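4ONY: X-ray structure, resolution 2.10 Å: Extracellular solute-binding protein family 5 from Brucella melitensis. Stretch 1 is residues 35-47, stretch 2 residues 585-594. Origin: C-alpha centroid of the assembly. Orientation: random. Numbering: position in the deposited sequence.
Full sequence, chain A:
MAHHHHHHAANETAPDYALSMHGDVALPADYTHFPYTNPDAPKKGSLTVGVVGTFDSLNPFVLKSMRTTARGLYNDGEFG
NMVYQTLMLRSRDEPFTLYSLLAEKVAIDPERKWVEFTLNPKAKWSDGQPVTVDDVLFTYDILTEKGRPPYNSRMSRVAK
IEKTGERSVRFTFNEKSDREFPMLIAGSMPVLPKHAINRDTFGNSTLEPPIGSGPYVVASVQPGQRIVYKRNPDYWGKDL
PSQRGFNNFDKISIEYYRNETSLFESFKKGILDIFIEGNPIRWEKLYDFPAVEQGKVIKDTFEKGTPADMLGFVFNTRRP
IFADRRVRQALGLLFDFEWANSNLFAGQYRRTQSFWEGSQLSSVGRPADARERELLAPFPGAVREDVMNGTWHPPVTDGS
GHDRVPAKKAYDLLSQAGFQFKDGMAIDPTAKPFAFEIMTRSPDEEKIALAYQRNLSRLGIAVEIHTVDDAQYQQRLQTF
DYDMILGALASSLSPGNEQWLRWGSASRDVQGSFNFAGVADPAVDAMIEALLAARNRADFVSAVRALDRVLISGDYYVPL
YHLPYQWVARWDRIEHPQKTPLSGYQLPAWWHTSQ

Stretch 1 35-47: PYTNPDAPKKGSL
Stretch 2, residues 585-594: YQLPAWWHTS

No direct hydrogen bond joins the two modelled stretches, although they bury 567 Å² between them; waters and ring packing connect segments at least 546 residues apart in sequence. Both run in the same general direction, with CA atoms of Thr 37 and Ala 589 5.6 Å apart, Pro 42 and Trp 591 6.5 Å, and Gly 45 and His 592 5.5 Å.

Stretch 1 is mostly irregular and enters a strand near its end. Stretch 2 makes a 3-10 turn at 587-589, with Ala 589 N bonded to Gln 586 O (3.0 Å), then a short strand at 591-592. In the turn, the small side chain of Ala 589 points toward stretch 1, its CB 4.1 Å from Tyr 36 O. Tyr 36 (chi1 p, 55°) lays CE2 3.7 Å from Gln 586 CG. Water 1 accepts from Asn 38 N and donates to Ala 589 O, both at 2.8 Å.

Trp 591 (phi/psi -151/172; chi1 67°, p; chi2 85°) covers the loop with one indole face. Pro 42 CD sits 3.6 Å from the centroid of its five-membered ring, 17° off the normal, a CH-pi contact that the puckered (C-gamma exo) pyrrolidine makes through its CD. Over the same face, Asn 38 ND2 lies 3.4 Å from Trp 591 CH2; Asn 38 (chi1 t) holds its loop through OD1, which accepts from Asp 40 N at 2.8 Å.

His 592 (chi1 t, chi2 -68°) points toward Gly 45, where an ideal CB would lie 2.6 Å from His 592 CG; the glycine backbone angles (115/167) also disfavour a side chain. Ser 46 O approaches the imidazole edge, 3.3 Å from His 592 CD2, while His 592 ND1 donates to Thr 593 O (2.8 Å). Water 2 accepts from His 592 N at 3.0 Å and lies 2.9 Å from Pro 42 O, bridging the backbones.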

# COMPACT_ATOMS: atom_id res chain seq x y z
N PRO A 35 13.59 13.76 9.64
CA PRO A 35 14.85 13.89 8.96
C PRO A 35 14.72 14.08 7.43
O PRO A 35 15.72 14.46 6.78
CB PRO A 35 15.58 12.58 9.31
CG PRO A 35 14.51 11.62 9.56
CD PRO A 35 13.41 12.42 10.20
N TYR A 36 13.53 13.96 6.88
CA TYR A 36 13.33 14.17 5.45
C TYR A 36 12.65 15.52 5.04
O TYR A 36 12.18 15.65 3.89
CB TYR A 36 12.53 13.01 4.86
CG TYR A 36 11.19 12.70 5.52
CD1 TYR A 36 11.12 11.91 6.66
CD2 TYR A 36 10.00 13.22 5.01
CE1 TYR A 36 9.90 11.60 7.25
CE2 TYR A 36 8.78 12.93 5.60
CZ TYR A 36 8.74 12.12 6.71
OH TYR A 36 7.57 11.76 7.29
N THR A 37 12.62 16.48 5.96
CA THR A 37 12.17 17.80 5.65
C THR A 37 13.32 18.81 5.66
O THR A 37 14.36 18.61 6.29
CB THR A 37 11.13 18.32 6.68
OG1 THR A 37 11.78 18.66 7.94
CG2 THR A 37 10.01 17.32 6.88
N ASN A 38 13.06 19.92 5.01
CA ASN A 38 13.97 21.05 5.01
C ASN A 38 13.47 21.93 6.13
O ASN A 38 12.37 22.47 6.06
CB ASN A 38 13.89 21.76 3.67
CG ASN A 38 14.62 23.10 3.66
OD1 ASN A 38 15.17 23.56 4.66
ND2 ASN A 38 14.59 23.75 2.51
N PRO A 39 14.24 22.04 7.21
CA PRO A 39 13.75 22.83 8.34
C PRO A 39 13.54 24.34 8.04
O PRO A 39 12.99 25.02 8.86
CB PRO A 39 14.85 22.65 9.40
CG PRO A 39 16.09 22.34 8.64
CD PRO A 39 15.66 21.67 7.35
N ASP A 40 14.08 24.85 6.94
CA ASP A 40 13.92 26.26 6.60
C ASP A 40 13.24 26.44 5.25
O ASP A 40 13.63 27.29 4.48
CB ASP A 40 15.29 26.94 6.55
CG ASP A 40 16.07 26.77 7.84
OD1 ASP A 40 15.50 26.98 8.94
OD2 ASP A 40 17.26 26.40 7.73
N ALA A 41 12.25 25.62 4.96
CA ALA A 41 11.57 25.66 3.68
C ALA A 41 10.81 26.98 3.54
O ALA A 41 10.16 27.41 4.45
CB ALA A 41 10.62 24.48 3.54
N PRO A 42 10.86 27.59 2.37
CA PRO A 42 10.05 28.77 2.09
C PRO A 42 8.57 28.45 2.26
O PRO A 42 8.14 27.32 1.98
CB PRO A 42 10.33 29.04 0.62
CG PRO A 42 11.54 28.30 0.30
CD PRO A 42 11.70 27.18 1.25
N LYS A 43 7.81 29.45 2.68
CA LYS A 43 6.44 29.29 3.11
C LYS A 43 5.40 29.99 2.22
O LYS A 43 4.23 29.98 2.55
CB LYS A 43 6.31 29.79 4.54
CG LYS A 43 7.14 29.00 5.57
CD LYS A 43 6.64 27.56 5.70
CE LYS A 43 7.35 26.78 6.80
NZ LYS A 43 6.74 25.41 6.96
N LYS A 44 5.81 30.55 1.08
CA LYS A 44 4.89 31.28 0.23
C LYS A 44 4.67 30.52 -1.09
O LYS A 44 5.61 29.99 -1.64
CB LYS A 44 5.45 32.68 -0.07
N GLY A 45 3.44 30.50 -1.59
CA GLY A 45 3.16 30.04 -2.96
C GLY A 45 2.32 28.80 -2.92
O GLY A 45 2.14 28.20 -1.87
N SER A 46 1.78 28.43 -4.07
CA SER A 46 0.76 27.41 -4.12
C SER A 46 1.20 26.15 -4.87
O SER A 46 2.20 26.15 -5.59
CB SER A 46 -0.48 28.02 -4.79
OG SER A 46 -0.19 28.29 -6.13
N LEU A 47 0.40 25.10 -4.70
CA LEU A 47 0.57 23.85 -5.41
C LEU A 47 -0.80 23.48 -5.99
O LEU A 47 -1.80 23.61 -5.30
CB LEU A 47 1.02 22.76 -4.46
CG LEU A 47 1.14 21.35 -5.05
CD1 LEU A 47 2.35 21.29 -5.95
CD2 LEU A 47 1.22 20.28 -3.95
N TYR A 585 8.99 9.70 -2.14
CA TYR A 585 8.83 11.16 -2.10
C TYR A 585 7.65 11.51 -1.19
O TYR A 585 6.68 10.77 -1.12
CB TYR A 585 8.66 11.77 -3.53
CG TYR A 585 7.34 11.33 -4.21
CD1 TYR A 585 6.16 12.00 -3.96
CD2 TYR A 585 7.32 10.22 -5.03
CE1 TYR A 585 4.95 11.57 -4.53
CE2 TYR A 585 6.15 9.77 -5.62
CZ TYR A 585 4.96 10.43 -5.35
OH TYR A 585 3.80 10.00 -5.91
N GLN A 586 7.71 12.69 -0.57
CA GLN A 586 6.66 13.14 0.34
C GLN A 586 6.24 14.57 -0.01
O GLN A 586 6.91 15.53 0.36
CB GLN A 586 7.22 13.10 1.76
CG GLN A 586 7.62 11.75 2.24
CD GLN A 586 6.44 10.85 2.33
OE1 GLN A 586 5.43 11.21 2.92
NE2 GLN A 586 6.54 9.67 1.73
N LEU A 587 5.14 14.69 -0.75
CA LEU A 587 4.66 15.98 -1.21
C LEU A 587 4.48 17.01 -0.11
O LEU A 587 4.71 18.21 -0.35
CB LEU A 587 3.33 15.84 -1.96
CG LEU A 587 3.37 15.03 -3.25
CD1 LEU A 587 2.04 15.18 -3.96
CD2 LEU A 587 4.52 15.51 -4.15
N PRO A 588 4.04 16.59 1.11
CA PRO A 588 3.87 17.57 2.17
C PRO A 588 5.17 18.28 2.61
O PRO A 588 5.09 19.28 3.30
CB PRO A 588 3.30 16.75 3.34
CG PRO A 588 2.61 15.62 2.68
CD PRO A 588 3.44 15.29 1.47
N ALA A 589 6.34 17.73 2.25
CA ALA A 589 7.60 18.36 2.51
C ALA A 589 8.10 19.21 1.33
O ALA A 589 9.18 19.86 1.42
CB ALA A 589 8.61 17.30 2.85
N TRP A 590 7.36 19.24 0.22
CA TRP A 590 7.77 20.05 -0.93
C TRP A 590 7.39 21.53 -0.69
O TRP A 590 6.61 21.85 0.26
CB TRP A 590 7.14 19.50 -2.23
CG TRP A 590 7.70 18.13 -2.61
CD1 TRP A 590 8.27 17.24 -1.77
CD2 TRP A 590 7.74 17.55 -3.90
NE1 TRP A 590 8.65 16.11 -2.45
CE2 TRP A 590 8.34 16.27 -3.77
CE3 TRP A 590 7.32 17.96 -5.17
CZ2 TRP A 590 8.55 15.43 -4.85
CZ3 TRP A 590 7.49 17.10 -6.24
CH2 TRP A 590 8.12 15.87 -6.08
N TRP A 591 7.91 22.41 -1.53
CA TRP A 591 7.68 23.86 -1.41
C TRP A 591 7.73 24.55 -2.76
O TRP A 591 8.03 23.94 -3.81
CB TRP A 591 8.68 24.50 -0.41
CG TRP A 591 10.12 24.49 -0.82
CD1 TRP A 591 10.74 25.41 -1.61
CD2 TRP A 591 11.12 23.52 -0.50
NE1 TRP A 591 12.05 25.10 -1.78
CE2 TRP A 591 12.32 23.93 -1.12
CE3 TRP A 591 11.12 22.34 0.24
CZ2 TRP A 591 13.52 23.22 -0.98
CZ3 TRP A 591 12.33 21.62 0.36
CH2 TRP A 591 13.50 22.06 -0.25
N HIS A 592 7.38 25.82 -2.74
CA HIS A 592 7.42 26.66 -3.91
C HIS A 592 8.68 27.49 -3.83
O HIS A 592 9.01 28.01 -2.76
CB HIS A 592 6.18 27.54 -3.92
CG HIS A 592 5.90 28.16 -5.25
ND1 HIS A 592 6.71 29.12 -5.82
CD2 HIS A 592 4.90 27.95 -6.12
CE1 HIS A 592 6.19 29.50 -6.98
NE2 HIS A 592 5.10 28.80 -7.18
N THR A 593 9.39 27.63 -4.96
CA THR A 593 10.59 28.45 -4.97
C THR A 593 10.23 29.92 -4.72
O THR A 593 9.12 30.35 -4.97
CB THR A 593 11.34 28.43 -6.32
OG1 THR A 593 10.44 28.82 -7.36
CG2 THR A 593 11.82 27.09 -6.61
N SER A 594 11.19 30.63 -4.14
CA SER A 594 11.09 32.08 -3.86
C SER A 594 10.93 32.97 -5.08
O SER A 594 11.79 32.95 -5.95
CB SER A 594 12.36 32.52 -3.12
OG SER A 594 12.45 31.79 -1.90
O HOH W 1 10.62 20.28 3.78
O HOH W 2 6.30 27.26 -0.29
O HOH W 3 8.17 30.34 -1.50
O HOH W 4 6.54 31.96 -3.84